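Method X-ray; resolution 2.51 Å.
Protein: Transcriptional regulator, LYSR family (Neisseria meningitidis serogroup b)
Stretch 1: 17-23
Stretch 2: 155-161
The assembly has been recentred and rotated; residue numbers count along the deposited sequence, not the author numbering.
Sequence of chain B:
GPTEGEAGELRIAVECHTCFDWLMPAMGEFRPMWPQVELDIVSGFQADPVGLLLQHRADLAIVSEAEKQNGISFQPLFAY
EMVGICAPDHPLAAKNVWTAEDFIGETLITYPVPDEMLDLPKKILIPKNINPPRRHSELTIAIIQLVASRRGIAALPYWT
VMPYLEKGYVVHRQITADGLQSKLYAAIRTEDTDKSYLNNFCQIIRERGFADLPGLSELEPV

Stretch 1 (17-23) HTCFDWL
Stretch 2 155-161: ALPYWTV

How do two segments of one chain, whose touching residues are at least 137 positions apart, come together here? Residues 17-19 have helical phi/psi and lead into a helix that includes Phe 20 through Leu 23 and runs on. The turn is held by Asp 21 N to Thr 18 O at 3.1 Å, Trp 22 N to Cys 19 O at 3.2 Å and Leu 23 N to Cys 19 O at 2.9 Å. The second segment is the end of a strand, Ala 155 to Pro 157, followed directly by a helix from Tyr 158 onward. Pro 157, with phi/psi of -59/145 and a C-gamma exo ring, takes the N-cap position, and Val 161 N bonds to Pro 157 O at 3.3 Å. In the register, the nearest CA atoms across the segments are those of Thr 18 and Thr 160, 7.5 Å apart. The contact buries 252 Å² in total, with no hydrogen bond between the segments, so it rests on packing.

What does Trp 159 do to cover more surface than any other residue? Its CA-to-CB bond points toward the first segment, and chi1 of 60° (p) with chi2 of -97° carries the indole across to it. The six-membered ring leads: Trp 159 CH2 comes within 3.3 Å of the backbone atom Thr 18 O, which lies at the ring edge, near its plane. That oxygen already accepts the bond from Asp 21 N, so the indole edge abuts a carbonyl engaged in its own helical turn. Asp 21, with chi1 of -75° (m) and chi2 of -4°, also meets this edge, its OD2 lying 3.8 Å from Trp 159 CZ3.

How does Thr 18 fill the space on its side? This buried residue adopts phi/psi of -61/-31 and chi1 of 60° (p), with its CA-to-CB bond toward the second segment. Its methyl reaches three residues there: Thr 18 CG2 is 3.8 Å from Pro 157 CD, 4.1 Å from Thr 160 OG1 and 4.3 Å from Leu 156 CD2. The Leu 156 CA-to-CB bond points sideways, but chi1 of -73° (m) and chi2 of 168° (t) bring the end of its side chain nearer. Thr 160, with chi1 of -37° (m), has its CA-to-CB bond toward the first segment. Beside these contacts, Thr 18 CB lies 4.0 Å from Trp 159 CH2, so the threonine packs against both the indole and the strand-to-helix junction.

Where do the two tryptophans meet? Trp 22 has phi/psi of -102/-25, its CA-to-CB bond toward the second segment, and chi1 of 48° (p) with chi2 of -98°. Trp 22 CD1 approaches Trp 159 CH2 to 3.6 Å. The pair is an offset edge-to-face arrangement, the edge of Trp 22 directed toward the face of Trp 159; the centroids of the Trp 22 five-membered ring and the Trp 159 six-membered ring are 5.3 Å apart, with planes at 69°. The 69° tilt rules out a parallel stack.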

ATOM      1  N   HIS B  17       4.234   7.760  -2.541  1.00 41.88           N
ATOM      2  CA  HIS B  17       3.887   6.436  -2.006  1.00 38.11           C
ATOM      3  C   HIS B  17       4.773   5.939  -0.856  1.00 40.86           C
ATOM      4  O   HIS B  17       4.235   5.525   0.172  1.00 39.83           O
ATOM      5  CB  HIS B  17       3.840   5.409  -3.143  1.00 37.30           C
ATOM      6  CG  HIS B  17       2.703   5.590  -4.105  1.00 40.23           C
ATOM      7  ND1 HIS B  17       1.717   4.627  -4.243  1.00 41.12           N
ATOM      8  CD2 HIS B  17       2.462   6.587  -4.991  1.00 42.64           C
ATOM      9  CE1 HIS B  17       0.902   5.074  -5.183  1.00 41.14           C
ATOM     10  NE2 HIS B  17       1.308   6.248  -5.665  1.00 42.40           N
ATOM     11  N   THR B  18       6.119   5.949  -1.033  1.00 38.25           N
ATOM     12  CA  THR B  18       7.078   5.489  -0.010  1.00 38.58           C
ATOM     13  C   THR B  18       6.989   6.296   1.285  1.00 44.97           C
ATOM     14  O   THR B  18       7.216   5.742   2.361  1.00 44.09           O
ATOM     15  CB  THR B  18       8.525   5.400  -0.545  1.00 47.79           C
ATOM     16  OG1 THR B  18       8.968   6.677  -1.008  1.00 48.50           O
ATOM     17  CG2 THR B  18       8.694   4.352  -1.622  1.00 45.34           C
ATOM     18  N   CYS B  19       6.633   7.595   1.169  1.00 45.16           N
ATOM     19  CA  CYS B  19       6.442   8.568   2.256  1.00 46.48           C
ATOM     20  C   CYS B  19       5.563   8.032   3.388  1.00 45.73           C
ATOM     21  O   CYS B  19       5.903   8.209   4.556  1.00 44.80           O
ATOM     22  CB  CYS B  19       5.898   9.885   1.708  1.00 49.24           C
ATOM     23  SG  CYS B  19       7.042  10.761   0.605  1.00 55.50           S
ATOM     24  N   PHE B  20       4.464   7.335   3.030  1.00 39.38           N
ATOM     25  CA  PHE B  20       3.489   6.731   3.944  1.00 37.59           C
ATOM     26  C   PHE B  20       4.108   5.783   4.976  1.00 42.23           C
ATOM     27  O   PHE B  20       3.611   5.704   6.106  1.00 43.64           O
ATOM     28  CB  PHE B  20       2.372   6.039   3.147  1.00 38.00           C
ATOM     29  CG  PHE B  20       1.338   6.977   2.569  1.00 38.71           C
ATOM     30  CD1 PHE B  20       1.588   7.675   1.389  1.00 40.15           C
ATOM     31  CD2 PHE B  20       0.108   7.154   3.196  1.00 40.94           C
ATOM     32  CE1 PHE B  20       0.626   8.548   0.855  1.00 43.01           C
ATOM     33  CE2 PHE B  20      -0.843   8.038   2.675  1.00 42.38           C
ATOM     34  CZ  PHE B  20      -0.583   8.723   1.502  1.00 41.46           C
ATOM     35  N   ASP B  21       5.212   5.103   4.616  1.00 37.16           N
ATOM     36  CA  ASP B  21       5.909   4.200   5.530  1.00 37.07           C
ATOM     37  C   ASP B  21       6.394   4.873   6.807  1.00 40.52           C
ATOM     38  O   ASP B  21       6.310   4.269   7.878  1.00 39.54           O
ATOM     39  CB  ASP B  21       7.052   3.461   4.816  1.00 39.81           C
ATOM     40  CG  ASP B  21       6.595   2.340   3.896  1.00 54.47           C
ATOM     41  OD1 ASP B  21       5.370   2.057   3.858  1.00 54.40           O
ATOM     42  OD2 ASP B  21       7.462   1.735   3.221  1.00 64.58           O
ATOM     43  N   TRP B  22       6.887   6.121   6.700  1.00 37.96           N
ATOM     44  CA  TRP B  22       7.352   6.901   7.852  1.00 38.58           C
ATOM     45  C   TRP B  22       6.348   7.973   8.312  1.00 42.12           C
ATOM     46  O   TRP B  22       6.358   8.344   9.492  1.00 42.71           O
ATOM     47  CB  TRP B  22       8.747   7.503   7.609  1.00 38.11           C
ATOM     48  CG  TRP B  22       8.899   8.200   6.294  1.00 39.45           C
ATOM     49  CD1 TRP B  22       9.448   7.687   5.158  1.00 42.30           C
ATOM     50  CD2 TRP B  22       8.514   9.543   5.981  1.00 40.03           C
ATOM     51  NE1 TRP B  22       9.437   8.628   4.159  1.00 42.44           N
ATOM     52  CE2 TRP B  22       8.864   9.777   4.636  1.00 44.48           C
ATOM     53  CE3 TRP B  22       7.907  10.581   6.711  1.00 42.03           C
ATOM     54  CZ2 TRP B  22       8.603  10.991   3.997  1.00 44.65           C
ATOM     55  CZ3 TRP B  22       7.629  11.776   6.070  1.00 44.19           C
ATOM     56  CH2 TRP B  22       7.999  11.982   4.737  1.00 45.09           C
ATOM     57  N   LEU B  23       5.476   8.439   7.394  1.00 36.51           N
ATOM     58  CA  LEU B  23       4.475   9.463   7.670  1.00 36.65           C
ATOM     59  C   LEU B  23       3.315   8.975   8.523  1.00 41.14           C
ATOM     60  O   LEU B  23       2.850   9.726   9.380  1.00 41.80           O
ATOM     61  CB  LEU B  23       3.974  10.127   6.373  1.00 36.98           C
ATOM     62  CG  LEU B  23       3.231  11.460   6.531  1.00 42.26           C
ATOM     63  CD1 LEU B  23       4.124  12.523   7.127  1.00 42.41           C
ATOM     64  CD2 LEU B  23       2.679  11.928   5.203  1.00 46.16           C
ATOM     65  N   ALA B 155      13.305   1.512  -9.304  1.00 33.60           N
ATOM     66  CA  ALA B 155      14.113   2.461  -8.541  1.00 34.63           C
ATOM     67  C   ALA B 155      13.339   2.756  -7.262  1.00 38.76           C
ATOM     68  O   ALA B 155      12.193   3.216  -7.316  1.00 39.21           O
ATOM     69  CB  ALA B 155      14.341   3.743  -9.327  1.00 36.34           C
ATOM     70  N   LEU B 156      13.934   2.427  -6.118  1.00 34.29           N
ATOM     71  CA  LEU B 156      13.287   2.631  -4.825  1.00 33.44           C
ATOM     72  C   LEU B 156      14.267   3.167  -3.789  1.00 35.93           C
ATOM     73  O   LEU B 156      15.467   2.946  -3.953  1.00 35.10           O
ATOM     74  CB  LEU B 156      12.650   1.313  -4.325  1.00 32.37           C
ATOM     75  CG  LEU B 156      11.377   0.830  -5.026  1.00 35.95           C
ATOM     76  CD1 LEU B 156      11.060  -0.592  -4.622  1.00 35.20           C
ATOM     77  CD2 LEU B 156      10.191   1.745  -4.735  1.00 37.78           C
ATOM     78  N   PRO B 157      13.802   3.866  -2.719  1.00 32.80           N
ATOM     79  CA  PRO B 157      14.748   4.335  -1.689  1.00 33.36           C
ATOM     80  C   PRO B 157      15.489   3.144  -1.081  1.00 36.06           C
ATOM     81  O   PRO B 157      14.909   2.066  -0.959  1.00 33.60           O
ATOM     82  CB  PRO B 157      13.837   4.983  -0.636  1.00 34.83           C
ATOM     83  CG  PRO B 157      12.573   5.300  -1.345  1.00 38.77           C
ATOM     84  CD  PRO B 157      12.410   4.233  -2.373  1.00 34.02           C
ATOM     85  N   TYR B 158      16.767   3.329  -0.726  1.00 34.04           N
ATOM     86  CA  TYR B 158      17.564   2.270  -0.118  1.00 34.09           C
ATOM     87  C   TYR B 158      16.882   1.713   1.150  1.00 36.96           C
ATOM     88  O   TYR B 158      16.838   0.493   1.326  1.00 34.90           O
ATOM     89  CB  TYR B 158      19.007   2.753   0.168  1.00 37.07           C
ATOM     90  CG  TYR B 158      19.839   1.738   0.922  1.00 40.56           C
ATOM     91  CD1 TYR B 158      20.357   0.614   0.280  1.00 43.15           C
ATOM     92  CD2 TYR B 158      20.050   1.862   2.293  1.00 41.82           C
ATOM     93  CE1 TYR B 158      21.076  -0.354   0.979  1.00 45.85           C
ATOM     94  CE2 TYR B 158      20.768   0.901   3.001  1.00 43.60           C
ATOM     95  CZ  TYR B 158      21.290  -0.200   2.337  1.00 53.48           C
ATOM     96  OH  TYR B 158      21.994  -1.162   3.021  1.00 58.22           O
ATOM     97  N   TRP B 159      16.348   2.601   2.020  1.00 33.77           N
ATOM     98  CA  TRP B 159      15.678   2.181   3.251  1.00 33.63           C
ATOM     99  C   TRP B 159      14.476   1.232   3.031  1.00 38.20           C
ATOM    100  O   TRP B 159      14.280   0.322   3.835  1.00 37.63           O
ATOM    101  CB  TRP B 159      15.329   3.375   4.163  1.00 31.89           C
ATOM    102  CG  TRP B 159      14.424   4.391   3.540  1.00 31.80           C
ATOM    103  CD1 TRP B 159      14.796   5.551   2.932  1.00 35.25           C
ATOM    104  CD2 TRP B 159      12.989   4.347   3.483  1.00 30.53           C
ATOM    105  NE1 TRP B 159      13.685   6.233   2.494  1.00 34.13           N
ATOM    106  CE2 TRP B 159      12.564   5.505   2.798  1.00 34.41           C
ATOM    107  CE3 TRP B 159      12.018   3.431   3.934  1.00 30.93           C
ATOM    108  CZ2 TRP B 159      11.211   5.781   2.564  1.00 33.20           C
ATOM    109  CZ3 TRP B 159      10.682   3.700   3.690  1.00 31.72           C
ATOM    110  CH2 TRP B 159      10.290   4.865   3.016  1.00 32.73           C
ATOM    111  N   THR B 160      13.701   1.437   1.941  1.00 35.01           N
ATOM    112  CA  THR B 160      12.537   0.609   1.571  1.00 34.52           C
ATOM    113  C   THR B 160      12.998  -0.791   1.105  1.00 40.81           C
ATOM    114  O   THR B 160      12.371  -1.796   1.445  1.00 39.85           O
ATOM    115  CB  THR B 160      11.750   1.266   0.405  1.00 34.25           C
ATOM    116  OG1 THR B 160      11.724   2.683   0.540  1.00 31.93           O
ATOM    117  CG2 THR B 160      10.333   0.735   0.284  1.00 27.35           C
ATOM    118  N   VAL B 161      14.057  -0.817   0.278  1.00 39.55           N
ATOM    119  CA  VAL B 161      14.664  -1.982  -0.353  1.00 40.69           C
ATOM    120  C   VAL B 161      15.331  -2.929   0.661  1.00 49.40           C
ATOM    121  O   VAL B 161      15.236  -4.150   0.501  1.00 48.54           O
ATOM    122  CB  VAL B 161      15.627  -1.494  -1.481  1.00 44.47           C
ATOM    123  CG1 VAL B 161      16.604  -2.573  -1.938  1.00 44.01           C
ATOM    124  CG2 VAL B 161      14.837  -0.955  -2.664  1.00 43.86           C
TER